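Local structure of putative peptidase (Chlamydophila abortus, 3CE2) at residues W24-L29 and Y87-L92; G373-G378 and Y385-Y390; L92-D97 and N369-A374; L83-V88 and C379-P384; A38-F43 and K108-L113. The protein is probably a zinc-dependent metalloendopeptidase of the M3B oligopeptidase F type that degrades a variety of small bioactive peptides. All coordinates share one frame; numbering follows the deposited sequence.

Contact 1 of 5, residues W24-L29 and Y87-L92; sequences WDITPL and YVYAHL
Trp24, Ile26 and Leu29, on the loop leading into helix 33-42, pack against Tyr89 and Leu92 of the long helix 66-96, an apolar loop-on-helix contact. Leu92 divides its methyls between two partners. CD2 lies 3.6 Å from Trp24 CH2, on the six-membered half of the indole, while the Leu92 and Ile26 side chains slide past each other in opposite directions, CD1 meeting Ile26 CG2 at 3.8 Å. The indole edge also faces the helix backbone, with Trp24 CZ2 3.4 Å from Leu92 O; its NE1 hydrogen-bonds Gln96 OE1, on the following turn of the helix. Ile26 sends its longer branch the other way, crossing Tyr89 at about a right angle with CD1 3.6 Å from Tyr89 CE1. Leu29 CB approaches the edge of the same ring, 3.9 Å from Tyr89 CD1. Tyr30 and Trp36 also meet the Tyr89 ring, and Tyr385 of strand 385-387 touches Ile26, Leu29 and Leu92, so the loop is packed against both helix 66-96 and the small sheet.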
# COMPACT_ATOMS: atom_id res chain seq x y z
N TRP A 24 21.58 -11.63 -4.42
CA TRP A 24 21.30 -11.83 -3.04
C TRP A 24 21.81 -13.21 -2.68
O TRP A 24 21.99 -14.07 -3.55
CB TRP A 24 19.82 -11.66 -2.72
CG TRP A 24 18.87 -12.40 -3.59
CD1 TRP A 24 19.08 -13.58 -4.24
CD2 TRP A 24 17.53 -12.01 -3.89
NE1 TRP A 24 17.96 -13.95 -4.93
CE2 TRP A 24 16.99 -12.99 -4.74
CE3 TRP A 24 16.73 -10.91 -3.53
CZ2 TRP A 24 15.68 -12.92 -5.24
CZ3 TRP A 24 15.43 -10.84 -4.02
CH2 TRP A 24 14.92 -11.84 -4.86
N ASP A 25 22.06 -13.38 -1.38
CA ASP A 25 22.53 -14.63 -0.80
C ASP A 25 21.42 -15.24 0.04
O ASP A 25 21.16 -14.81 1.17
CB ASP A 25 23.77 -14.38 0.07
CG ASP A 25 24.20 -15.62 0.86
OD1 ASP A 25 23.73 -16.74 0.58
OD2 ASP A 25 25.03 -15.48 1.78
N ILE A 26 20.80 -16.26 -0.54
CA ILE A 26 19.67 -16.91 0.08
C ILE A 26 20.07 -18.21 0.77
O ILE A 26 19.21 -18.95 1.23
CB ILE A 26 18.63 -17.24 -0.99
CG1 ILE A 26 19.25 -18.14 -2.07
CG2 ILE A 26 18.07 -15.94 -1.60
CD1 ILE A 26 18.22 -18.81 -2.96
N THR A 27 21.36 -18.49 0.84
CA THR A 27 21.84 -19.70 1.52
C THR A 27 21.52 -19.74 3.03
O THR A 27 21.22 -20.81 3.54
CB THR A 27 23.36 -19.95 1.30
OG1 THR A 27 24.09 -18.76 1.62
CG2 THR A 27 23.65 -20.32 -0.15
N PRO A 28 21.56 -18.58 3.74
CA PRO A 28 21.07 -18.60 5.14
C PRO A 28 19.70 -19.24 5.33
O PRO A 28 19.40 -19.73 6.42
CB PRO A 28 21.02 -17.12 5.51
CG PRO A 28 22.10 -16.48 4.67
CD PRO A 28 22.06 -17.24 3.35
N LEU A 29 18.86 -19.26 4.30
CA LEU A 29 17.59 -19.97 4.40
C LEU A 29 17.82 -21.46 4.22
O LEU A 29 17.53 -22.27 5.10
CB LEU A 29 16.61 -19.47 3.35
CG LEU A 29 15.84 -18.22 3.75
CD1 LEU A 29 15.65 -17.35 2.56
CD2 LEU A 29 14.49 -18.61 4.31
N TYR A 87 8.37 -20.99 1.61
CA TYR A 87 7.77 -20.20 0.57
C TYR A 87 8.74 -19.15 0.04
O TYR A 87 8.98 -19.04 -1.16
CB TYR A 87 6.54 -19.51 1.07
CG TYR A 87 5.83 -18.80 -0.04
CD1 TYR A 87 4.84 -19.46 -0.79
CD2 TYR A 87 6.16 -17.48 -0.37
CE1 TYR A 87 4.18 -18.82 -1.82
CE2 TYR A 87 5.51 -16.83 -1.41
CZ TYR A 87 4.52 -17.51 -2.13
OH TYR A 87 3.88 -16.88 -3.15
N VAL A 88 9.28 -18.39 0.96
CA VAL A 88 10.12 -17.29 0.63
C VAL A 88 11.27 -17.81 -0.19
O VAL A 88 11.62 -17.22 -1.22
CB VAL A 88 10.59 -16.60 1.94
CG1 VAL A 88 11.82 -15.74 1.69
CG2 VAL A 88 9.43 -15.76 2.52
N TYR A 89 11.85 -18.92 0.23
CA TYR A 89 12.99 -19.49 -0.50
C TYR A 89 12.63 -19.85 -1.94
O TYR A 89 13.37 -19.53 -2.86
CB TYR A 89 13.52 -20.73 0.20
CG TYR A 89 14.68 -21.33 -0.53
CD1 TYR A 89 15.97 -20.94 -0.23
CD2 TYR A 89 14.49 -22.27 -1.54
CE1 TYR A 89 17.04 -21.46 -0.89
CE2 TYR A 89 15.56 -22.80 -2.23
CZ TYR A 89 16.84 -22.39 -1.89
OH TYR A 89 17.95 -22.89 -2.53
N ALA A 90 11.51 -20.54 -2.13
CA ALA A 90 11.06 -20.93 -3.47
C ALA A 90 10.72 -19.71 -4.35
O ALA A 90 11.14 -19.61 -5.51
CB ALA A 90 9.87 -21.86 -3.36
N HIS A 91 9.96 -18.78 -3.78
CA HIS A 91 9.53 -17.57 -4.49
C HIS A 91 10.72 -16.69 -4.91
O HIS A 91 10.76 -16.16 -6.01
CB HIS A 91 8.52 -16.80 -3.63
CG HIS A 91 8.32 -15.38 -4.03
ND1 HIS A 91 8.96 -14.33 -3.38
CD2 HIS A 91 7.56 -14.82 -5.00
CE1 HIS A 91 8.60 -13.19 -3.95
NE2 HIS A 91 7.75 -13.46 -4.93
N LEU A 92 11.69 -16.54 -4.02
CA LEU A 92 12.86 -15.74 -4.34
C LEU A 92 13.63 -16.43 -5.47
O LEU A 92 14.14 -15.76 -6.36
CB LEU A 92 13.77 -15.58 -3.12
CG LEU A 92 13.36 -14.77 -1.89
CD1 LEU A 92 14.52 -14.78 -0.88
CD2 LEU A 92 12.98 -13.34 -2.26

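Contact 2 of 5, residues G373-G378 and Y385-Y390; sequences GAYSSG and YVLLNY
Tyr375 to Ser377 and Tyr385 to Leu387 form an antiparallel beta hairpin, with strand 375-377 at one border of a small mixed sheet. Backbone bonds set the register: Tyr375 and Leu387 are one hydrogen-bonded pair, at 3.1 Å (Tyr375 N to Leu387 O) and 3.0 Å (Leu387 N to Tyr375 O), and Ser377 and Tyr385 are another. Between them Ser376 and Val386 make the non-hydrogen-bonded pair, where Ser376 CA lies 3.2 Å from Tyr385 O in a CA-H...O contact. Apolar packing falls on the face of Tyr375 and Leu387. Tyr375 CG sits between backbone N and carbonyl carbon (chi1 67°), and Leu387 CB lies over one face of the ring, toward its rim, in a CH-pi contact 3.7 Å from the centroid. On the face of Ser376 and Val386, Ser376 OG hydrogen-bonds Glu403 of the HExxH motif and its side chain touches zinc ligand His406; from the Tyr375 face, Tyr375 OH hydrogen-bonds Asp95 and Tyr385 OH the backbone O of Asp25. An edge strand beside the zinc helix is consistent with the substrate-binding strand of related metallopeptidases. Beyond the strands, Asn389 ND2 bonds Gly373 O at 2.9 Å, nearly straight (162°), and also reaches Arg371 O.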
# COMPACT_ATOMS: atom_id res chain seq x y z
N GLY A 373 10.44 -4.98 -12.10
CA GLY A 373 10.18 -4.00 -11.05
C GLY A 373 11.04 -4.22 -9.82
O GLY A 373 12.23 -4.52 -9.94
N ALA A 374 10.43 -4.09 -8.64
CA ALA A 374 11.15 -4.12 -7.36
C ALA A 374 10.28 -4.47 -6.15
O ALA A 374 9.07 -4.25 -6.16
CB ALA A 374 11.85 -2.79 -7.12
N TYR A 375 10.91 -5.02 -5.11
CA TYR A 375 10.21 -5.33 -3.86
C TYR A 375 11.16 -5.69 -2.73
O TYR A 375 12.36 -5.86 -2.94
CB TYR A 375 9.20 -6.47 -4.06
CG TYR A 375 9.82 -7.82 -4.37
CD1 TYR A 375 10.63 -8.49 -3.44
CD2 TYR A 375 9.59 -8.43 -5.61
CE1 TYR A 375 11.18 -9.74 -3.73
CE2 TYR A 375 10.14 -9.69 -5.91
CZ TYR A 375 10.93 -10.33 -4.97
OH TYR A 375 11.49 -11.56 -5.29
N SER A 376 10.58 -5.79 -1.53
CA SER A 376 11.25 -6.33 -0.35
C SER A 376 10.47 -7.53 0.12
O SER A 376 9.25 -7.55 0.09
CB SER A 376 11.21 -5.32 0.79
OG SER A 376 11.30 -4.03 0.25
N SER A 377 11.19 -8.54 0.57
CA SER A 377 10.53 -9.74 1.04
C SER A 377 11.46 -10.36 2.06
O SER A 377 12.46 -9.77 2.43
CB SER A 377 10.24 -10.69 -0.15
OG SER A 377 9.65 -11.90 0.28
N GLY A 378 11.13 -11.57 2.49
CA GLY A 378 11.91 -12.25 3.51
C GLY A 378 10.88 -12.79 4.46
O GLY A 378 9.68 -12.64 4.23
N TYR A 385 15.11 -9.26 1.86
CA TYR A 385 15.68 -9.50 0.57
C TYR A 385 15.06 -8.48 -0.34
O TYR A 385 13.84 -8.29 -0.36
CB TYR A 385 15.38 -10.93 0.11
CG TYR A 385 16.30 -11.96 0.73
CD1 TYR A 385 17.66 -11.96 0.44
CD2 TYR A 385 15.81 -12.95 1.61
CE1 TYR A 385 18.53 -12.91 1.00
CE2 TYR A 385 16.66 -13.90 2.18
CZ TYR A 385 18.03 -13.87 1.86
OH TYR A 385 18.92 -14.78 2.38
N VAL A 386 15.92 -7.78 -1.05
CA VAL A 386 15.44 -6.75 -1.95
C VAL A 386 15.71 -7.19 -3.37
O VAL A 386 16.87 -7.38 -3.77
CB VAL A 386 16.20 -5.46 -1.75
CG1 VAL A 386 15.69 -4.42 -2.71
CG2 VAL A 386 16.03 -5.00 -0.35
N LEU A 387 14.63 -7.34 -4.14
CA LEU A 387 14.77 -7.50 -5.58
C LEU A 387 14.72 -6.17 -6.33
O LEU A 387 13.73 -5.45 -6.31
CB LEU A 387 13.71 -8.45 -6.10
CG LEU A 387 13.90 -8.74 -7.59
CD1 LEU A 387 13.53 -10.19 -7.91
CD2 LEU A 387 13.12 -7.72 -8.45
N LEU A 388 15.82 -5.86 -7.00
CA LEU A 388 15.96 -4.67 -7.83
C LEU A 388 16.13 -5.04 -9.32
O LEU A 388 16.48 -6.18 -9.67
CB LEU A 388 17.20 -3.89 -7.37
CG LEU A 388 17.17 -2.60 -6.53
CD1 LEU A 388 16.15 -2.63 -5.45
CD2 LEU A 388 18.54 -2.30 -5.93
N ASN A 389 15.89 -4.06 -10.19
CA ASN A 389 16.29 -4.15 -11.59
C ASN A 389 17.09 -2.89 -11.93
O ASN A 389 16.67 -2.04 -12.72
CB ASN A 389 15.07 -4.33 -12.49
CG ASN A 389 14.65 -5.79 -12.59
OD1 ASN A 389 15.30 -6.60 -13.25
ND2 ASN A 389 13.56 -6.13 -11.89
N TYR A 390 18.23 -2.75 -11.26
CA TYR A 390 18.89 -1.47 -11.15
C TYR A 390 19.38 -1.00 -12.51
O TYR A 390 20.14 -1.71 -13.15
CB TYR A 390 20.05 -1.53 -10.14
CG TYR A 390 20.62 -0.17 -9.94
CD1 TYR A 390 19.97 0.76 -9.14
CD2 TYR A 390 21.77 0.24 -10.62
CE1 TYR A 390 20.46 2.06 -8.99
CE2 TYR A 390 22.28 1.52 -10.48
CZ TYR A 390 21.61 2.44 -9.66
OH TYR A 390 22.09 3.73 -9.50

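Contact 3 of 5, residues L92-D97 and N369-A374; sequences LTHDQD and NKRSGA
Arg371 reaches back from the loop before strand 375-377 to grip Asp95 near the end of helix 66-96. Its CB packs 3.8 Å from Asp95 CB, and CG, anti to the backbone N, continues past the carboxylate carbon. The chain then bends at chi2 and chi3, which brings NE to Asp95. NE forms a salt bridge with Asp95 OD1 at 3.2 Å, and NH2 adds a weak bond to that oxygen at 3.4 Å. The two flat groups stand 90° apart, and NE meets OD1 from above the carboxylate plane. NH2 finally comes 3.0 Å from His94 NE2, at an angle too poor for a hydrogen bond. The backbone is tied as well: Arg371 N donates to Asp95 O at 2.9 Å, with Lys370 CG 3.4 Å from the same carbonyl oxygen. Asp95 OD2 is held separately by Tyr375 OH. Lys370 NZ forms a salt bridge with Asp363 of strand 362-363 and a hydrogen bond to Leu388 O, so the last turn of helix 66-96 is fastened to the three-stranded sheet.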
# COMPACT_ATOMS: atom_id res chain seq x y z
N LEU A 92 11.69 -16.54 -4.02
CA LEU A 92 12.86 -15.74 -4.34
C LEU A 92 13.63 -16.43 -5.47
O LEU A 92 14.14 -15.76 -6.36
CB LEU A 92 13.77 -15.58 -3.12
CG LEU A 92 13.36 -14.77 -1.89
CD1 LEU A 92 14.52 -14.78 -0.88
CD2 LEU A 92 12.98 -13.34 -2.26
N THR A 93 13.72 -17.76 -5.40
CA THR A 93 14.46 -18.55 -6.40
C THR A 93 13.81 -18.40 -7.78
O THR A 93 14.47 -18.08 -8.76
CB THR A 93 14.53 -20.07 -5.99
OG1 THR A 93 15.41 -20.21 -4.86
CG2 THR A 93 15.05 -20.94 -7.14
N HIS A 94 12.49 -18.59 -7.82
CA HIS A 94 11.68 -18.37 -8.99
C HIS A 94 11.86 -17.00 -9.62
O HIS A 94 11.86 -16.87 -10.82
CB HIS A 94 10.21 -18.60 -8.61
CG HIS A 94 9.23 -18.21 -9.68
ND1 HIS A 94 9.14 -18.88 -10.88
CD2 HIS A 94 8.28 -17.24 -9.71
CE1 HIS A 94 8.17 -18.34 -11.60
NE2 HIS A 94 7.64 -17.34 -10.91
N ASP A 95 12.01 -15.96 -8.81
CA ASP A 95 12.06 -14.62 -9.35
C ASP A 95 13.39 -14.30 -10.00
O ASP A 95 13.52 -13.31 -10.75
CB ASP A 95 11.72 -13.60 -8.27
CG ASP A 95 10.23 -13.54 -7.98
OD1 ASP A 95 9.45 -14.16 -8.74
OD2 ASP A 95 9.84 -12.88 -6.99
N GLN A 96 14.40 -15.12 -9.73
CA GLN A 96 15.70 -14.96 -10.37
C GLN A 96 15.63 -15.22 -11.88
O GLN A 96 16.37 -14.62 -12.66
CB GLN A 96 16.73 -15.88 -9.73
CG GLN A 96 17.24 -15.34 -8.43
CD GLN A 96 17.85 -16.40 -7.54
OE1 GLN A 96 18.27 -16.11 -6.43
NE2 GLN A 96 17.89 -17.64 -8.01
N ASP A 97 14.71 -16.13 -12.25
CA ASP A 97 14.48 -16.57 -13.63
C ASP A 97 13.10 -17.22 -13.74
O ASP A 97 12.91 -18.37 -13.38
CB ASP A 97 15.59 -17.54 -14.06
CG ASP A 97 15.36 -18.12 -15.46
OD1 ASP A 97 14.40 -17.72 -16.17
OD2 ASP A 97 16.17 -19.00 -15.84
N ASN A 369 14.81 -12.93 -17.96
CA ASN A 369 13.67 -13.53 -17.27
C ASN A 369 13.58 -13.36 -15.75
O ASN A 369 12.80 -14.08 -15.09
CB ASN A 369 13.55 -14.99 -17.67
CG ASN A 369 13.17 -15.16 -19.13
OD1 ASN A 369 13.71 -16.01 -19.82
ND2 ASN A 369 12.26 -14.32 -19.62
N LYS A 370 14.36 -12.43 -15.20
CA LYS A 370 14.24 -12.03 -13.82
C LYS A 370 12.93 -11.28 -13.64
O LYS A 370 12.56 -10.50 -14.51
CB LYS A 370 15.41 -11.13 -13.43
CG LYS A 370 15.45 -10.79 -11.92
CD LYS A 370 16.59 -9.84 -11.63
CE LYS A 370 16.61 -9.37 -10.20
NZ LYS A 370 17.90 -8.68 -9.92
N ARG A 371 12.21 -11.52 -12.54
CA ARG A 371 10.97 -10.76 -12.25
C ARG A 371 11.21 -9.26 -12.45
O ARG A 371 12.28 -8.75 -12.12
CB ARG A 371 10.50 -11.03 -10.82
CG ARG A 371 9.21 -10.30 -10.40
CD ARG A 371 8.03 -10.90 -11.13
NE ARG A 371 7.82 -12.31 -10.76
CZ ARG A 371 7.13 -13.19 -11.48
NH1 ARG A 371 6.57 -12.83 -12.63
NH2 ARG A 371 6.99 -14.45 -11.05
N SER A 372 10.21 -8.57 -12.99
CA SER A 372 10.28 -7.11 -13.22
C SER A 372 10.07 -6.26 -11.97
O SER A 372 9.54 -6.73 -10.94
CB SER A 372 9.20 -6.69 -14.22
OG SER A 372 9.72 -6.71 -15.53
N GLY A 373 10.44 -4.98 -12.10
CA GLY A 373 10.18 -4.00 -11.05
C GLY A 373 11.04 -4.22 -9.82
O GLY A 373 12.23 -4.52 -9.94
N ALA A 374 10.43 -4.09 -8.64
CA ALA A 374 11.15 -4.12 -7.36
C ALA A 374 10.28 -4.47 -6.15
O ALA A 374 9.07 -4.25 -6.16
CB ALA A 374 11.85 -2.79 -7.12

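Contact 4 of 5, residues L83-V88 and C379-P384; sequences LNKLYV and CYDSHP
Cys379, Lys85 and Val88 carry this contact between helix 66-96 and the tip of the hairpin formed by strands 375-377 and 385-387. Cys379 has the most area buried. Its SG, placed between the backbone N and the carbonyl carbon (chi1 56°), lies against the helix backbone, 3.8 Å from Lys85 CA, while its CB touches Val88 CG2 at 3.9 Å. One turn back along the helix, Asn84 CB stands farther off, 4.4 Å from Cys379 CB. Lys85 contributes its aliphatic chain: CD passes 4.4 Å from Asp381 OD2. The charges themselves do not meet, since Lys85 NZ and Asp381 OD2 are 5.5 Å apart. Lys85 NZ instead bonds Leu29 O and makes a cation-pi contact with Tyr30, and Asp381 forms a salt bridge with Arg81 of the same helix. What presents Cys379 is a type I beta turn, closed by Ser382 N to Cys379 O at 3.1 Å and braced by Cys379 N donating to Ser382 OG. Farther along the hairpin loop His383 stacks on Trp361, and behind the contact the opposite flank of helix 66-96 lies on helix 101-120 through Leu83, Leu86 and Tyr87.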
# COMPACT_ATOMS: atom_id res chain seq x y z
N LEU A 83 6.50 -23.22 6.78
CA LEU A 83 5.88 -22.95 5.49
C LEU A 83 6.36 -21.64 4.87
O LEU A 83 6.69 -21.61 3.68
CB LEU A 83 4.36 -22.93 5.60
CG LEU A 83 3.81 -24.30 5.99
CD1 LEU A 83 2.33 -24.39 5.79
CD2 LEU A 83 4.50 -25.39 5.22
N ASN A 84 6.39 -20.56 5.66
CA ASN A 84 6.81 -19.25 5.16
C ASN A 84 8.28 -19.25 4.75
O ASN A 84 8.64 -18.67 3.74
CB ASN A 84 6.57 -18.16 6.20
CG ASN A 84 5.10 -17.86 6.42
OD1 ASN A 84 4.24 -18.50 5.82
ND2 ASN A 84 4.81 -16.89 7.29
N LYS A 85 9.12 -19.88 5.56
CA LYS A 85 10.52 -20.01 5.23
C LYS A 85 10.65 -20.71 3.87
O LYS A 85 11.40 -20.27 3.00
CB LYS A 85 11.20 -20.81 6.34
CG LYS A 85 12.70 -20.97 6.28
CD LYS A 85 13.16 -21.65 7.57
CE LYS A 85 14.56 -22.28 7.46
NZ LYS A 85 15.67 -21.26 7.50
N LEU A 86 9.91 -21.79 3.67
CA LEU A 86 10.01 -22.55 2.45
C LEU A 86 9.42 -21.74 1.32
O LEU A 86 9.89 -21.79 0.18
CB LEU A 86 9.22 -23.85 2.55
CG LEU A 86 9.77 -24.94 3.46
CD1 LEU A 86 8.62 -25.93 3.75
CD2 LEU A 86 10.98 -25.62 2.82
N TYR A 87 8.37 -20.99 1.61
CA TYR A 87 7.77 -20.20 0.57
C TYR A 87 8.74 -19.15 0.04
O TYR A 87 8.98 -19.04 -1.16
CB TYR A 87 6.54 -19.51 1.07
CG TYR A 87 5.83 -18.80 -0.04
CD1 TYR A 87 4.84 -19.46 -0.79
CD2 TYR A 87 6.16 -17.48 -0.37
CE1 TYR A 87 4.18 -18.82 -1.82
CE2 TYR A 87 5.51 -16.83 -1.41
CZ TYR A 87 4.52 -17.51 -2.13
OH TYR A 87 3.88 -16.88 -3.15
N VAL A 88 9.28 -18.39 0.96
CA VAL A 88 10.12 -17.29 0.63
C VAL A 88 11.27 -17.81 -0.19
O VAL A 88 11.62 -17.22 -1.22
CB VAL A 88 10.59 -16.60 1.94
CG1 VAL A 88 11.82 -15.74 1.69
CG2 VAL A 88 9.43 -15.76 2.52
N CYS A 379 11.32 -13.44 5.53
CA CYS A 379 10.36 -13.85 6.54
C CYS A 379 11.05 -13.72 7.86
O CYS A 379 12.18 -13.21 7.93
CB CYS A 379 9.92 -15.30 6.33
SG CYS A 379 11.34 -16.42 6.29
N TYR A 380 10.38 -14.22 8.90
CA TYR A 380 10.84 -14.06 10.26
C TYR A 380 12.27 -14.52 10.42
O TYR A 380 13.06 -13.88 11.11
CB TYR A 380 9.92 -14.80 11.24
CG TYR A 380 10.14 -14.42 12.68
CD1 TYR A 380 9.63 -13.22 13.19
CD2 TYR A 380 10.86 -15.26 13.53
CE1 TYR A 380 9.84 -12.87 14.51
CE2 TYR A 380 11.08 -14.92 14.86
CZ TYR A 380 10.56 -13.73 15.35
OH TYR A 380 10.76 -13.39 16.67
N ASP A 381 12.63 -15.58 9.71
CA ASP A 381 13.94 -16.20 9.89
C ASP A 381 15.09 -15.66 9.02
O ASP A 381 16.27 -15.88 9.33
CB ASP A 381 13.80 -17.72 9.79
CG ASP A 381 12.99 -18.29 10.95
OD1 ASP A 381 13.42 -18.09 12.11
OD2 ASP A 381 11.92 -18.91 10.72
N SER A 382 14.76 -14.92 7.97
CA SER A 382 15.76 -14.39 7.05
C SER A 382 16.07 -12.92 7.31
O SER A 382 15.34 -12.24 8.02
CB SER A 382 15.23 -14.52 5.63
OG SER A 382 13.90 -14.03 5.52
N HIS A 383 17.15 -12.42 6.71
CA HIS A 383 17.27 -10.98 6.64
C HIS A 383 16.33 -10.55 5.52
O HIS A 383 15.74 -11.42 4.88
CB HIS A 383 18.72 -10.51 6.44
CG HIS A 383 19.53 -11.38 5.54
ND1 HIS A 383 20.57 -12.16 6.00
CD2 HIS A 383 19.48 -11.57 4.20
CE1 HIS A 383 21.11 -12.81 4.99
NE2 HIS A 383 20.47 -12.47 3.89
N PRO A 384 16.13 -9.23 5.33
CA PRO A 384 15.23 -8.83 4.25
C PRO A 384 15.90 -9.05 2.90
O PRO A 384 17.13 -9.06 2.80
CB PRO A 384 15.01 -7.34 4.51
CG PRO A 384 16.17 -6.90 5.33
CD PRO A 384 16.69 -8.09 6.06

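Contact 5 of 5, residues A38-F43 and K108-L113; sequences ADLDSF and KSITHL
Leu40 of helix 33-42 and Phe43, just after it in the chain, meet Leu113 of helix 101-120 in the packed part of this contact. The helices run nearly in the same direction, 24° apart, but their short axes come no nearer than 11.5 Å, so long side chains must span the gap rather than interlock at the backbone. Leu113 CD1 is the shared point: it lies 4.0 Å from Leu40 CD1 and 3.8 Å from Phe43 CD2. In Leu40, CG stands anti to the backbone N (chi1 -179°). Its CD1 also meets Ile110 CD1 at 4.2 Å, on the turn before Leu113. The Phe43 ring is additionally flanked by a polar atom of its own segment, for Leu40 O lies in its plane at the edge.

Toward solvent the contact thins. Leu40 CD2 comes 4.0 Å from Ser109 CB, a partly exposed position at the margin whose OG hydrogen-bonds Ala105 O in its own helix. On the inner side helix 66-96 fills in: its Leu83 and Leu86 touch Phe43, and Leu86 also reaches Ile110. The backbone O of Leu86 accepts a hydrogen bond from Trp36 NE1 of helix 33-42, so helix 66-96 meets both helix 33-42 and helix 101-120, with Trp53 from a loop touching Phe43 and Leu113.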
# COMPACT_ATOMS: atom_id res chain seq x y z
N ALA A 38 14.50 -31.28 0.84
CA ALA A 38 14.57 -32.14 2.01
C ALA A 38 13.56 -31.66 3.08
O ALA A 38 12.71 -32.43 3.55
CB ALA A 38 15.99 -32.14 2.57
N ASP A 39 13.65 -30.38 3.43
CA ASP A 39 12.72 -29.79 4.37
C ASP A 39 11.26 -29.89 3.91
O ASP A 39 10.41 -30.34 4.68
CB ASP A 39 13.11 -28.33 4.61
CG ASP A 39 13.07 -27.95 6.07
OD1 ASP A 39 13.56 -28.77 6.89
OD2 ASP A 39 12.55 -26.85 6.40
N LEU A 40 10.96 -29.47 2.68
CA LEU A 40 9.59 -29.58 2.15
C LEU A 40 9.06 -30.97 2.40
O LEU A 40 7.87 -31.17 2.65
CB LEU A 40 9.56 -29.30 0.64
CG LEU A 40 8.17 -29.37 -0.02
CD1 LEU A 40 7.40 -28.06 0.12
CD2 LEU A 40 8.24 -29.78 -1.50
N ASP A 41 9.97 -31.93 2.32
CA ASP A 41 9.64 -33.34 2.50
C ASP A 41 9.12 -33.68 3.91
O ASP A 41 8.10 -34.37 4.03
CB ASP A 41 10.82 -34.25 2.10
CG ASP A 41 11.01 -34.36 0.58
OD1 ASP A 41 10.10 -33.94 -0.18
OD2 ASP A 41 12.06 -34.88 0.14
N SER A 42 9.79 -33.19 4.97
CA SER A 42 9.42 -33.50 6.37
C SER A 42 7.91 -33.55 6.56
O SER A 42 7.40 -34.31 7.38
CB SER A 42 9.97 -32.48 7.38
OG SER A 42 10.82 -31.52 6.79
N PHE A 43 7.20 -32.72 5.80
CA PHE A 43 5.77 -32.64 5.95
C PHE A 43 5.04 -33.92 5.56
O PHE A 43 3.99 -34.24 6.13
CB PHE A 43 5.23 -31.42 5.19
CG PHE A 43 5.46 -30.13 5.90
CD1 PHE A 43 4.83 -29.88 7.11
CD2 PHE A 43 6.32 -29.18 5.39
CE1 PHE A 43 5.04 -28.71 7.79
CE2 PHE A 43 6.53 -27.99 6.06
CZ PHE A 43 5.89 -27.75 7.26
N LYS A 108 5.13 -24.10 -6.83
CA LYS A 108 3.79 -24.64 -6.93
C LYS A 108 3.52 -25.65 -5.81
O LYS A 108 2.38 -25.82 -5.35
CB LYS A 108 3.61 -25.27 -8.32
CG LYS A 108 2.29 -26.02 -8.57
CD LYS A 108 2.41 -26.90 -9.84
CE LYS A 108 1.30 -27.95 -9.95
NZ LYS A 108 -0.06 -27.36 -10.18
N SER A 109 4.59 -26.31 -5.36
CA SER A 109 4.49 -27.26 -4.25
C SER A 109 4.17 -26.55 -2.92
O SER A 109 3.13 -26.79 -2.29
CB SER A 109 5.78 -28.05 -4.10
OG SER A 109 6.08 -28.76 -5.28
N ILE A 110 5.09 -25.69 -2.50
CA ILE A 110 4.92 -24.97 -1.26
C ILE A 110 3.57 -24.24 -1.31
O ILE A 110 2.81 -24.25 -0.34
CB ILE A 110 6.12 -24.05 -0.95
CG1 ILE A 110 6.02 -23.50 0.47
CG2 ILE A 110 6.25 -22.96 -1.98
CD1 ILE A 110 5.52 -24.55 1.46
N THR A 111 3.25 -23.65 -2.46
CA THR A 111 1.99 -22.95 -2.59
C THR A 111 0.84 -23.91 -2.29
O THR A 111 -0.11 -23.57 -1.57
CB THR A 111 1.84 -22.30 -4.00
OG1 THR A 111 2.88 -21.33 -4.18
CG2 THR A 111 0.45 -21.60 -4.16
N HIS A 112 0.92 -25.11 -2.84
CA HIS A 112 -0.13 -26.09 -2.64
C HIS A 112 -0.20 -26.41 -1.15
O HIS A 112 -1.28 -26.46 -0.57
CB HIS A 112 0.17 -27.36 -3.45
CG HIS A 112 -0.73 -28.51 -3.13
ND1 HIS A 112 -2.09 -28.49 -3.39
CD2 HIS A 112 -0.46 -29.73 -2.60
CE1 HIS A 112 -2.62 -29.64 -3.01
NE2 HIS A 112 -1.66 -30.41 -2.53
N LEU A 113 0.97 -26.59 -0.53
CA LEU A 113 1.07 -26.82 0.92
C LEU A 113 0.38 -25.75 1.77
O LEU A 113 -0.28 -26.06 2.76
CB LEU A 113 2.52 -26.97 1.34
CG LEU A 113 2.88 -28.44 1.47
CD1 LEU A 113 4.14 -28.69 2.33
CD2 LEU A 113 1.66 -29.11 2.07

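How the contacts relate
Helix 66-96 unifies the set: contacts 1, 3 and 4 use overlapping parts of it, in the order 4, 1, 3, and contact 5 joins the helices that precede and follow it in the chain. Contacts 1 and 4 lie closest, with centres 7 Å apart, whereas contacts 2 and 5 are separated by 24 Å and do not touch. Contact 2 is the hairpin itself; contact 3 fastens the loop before it and contact 4 its turn, so one helix holds both ends of the hairpin. In chain order the N-terminal loop and helices come first, and the hairpin follows more than 250 residues later. The N-terminal helices are thereby joined to the sheet beside the zinc site.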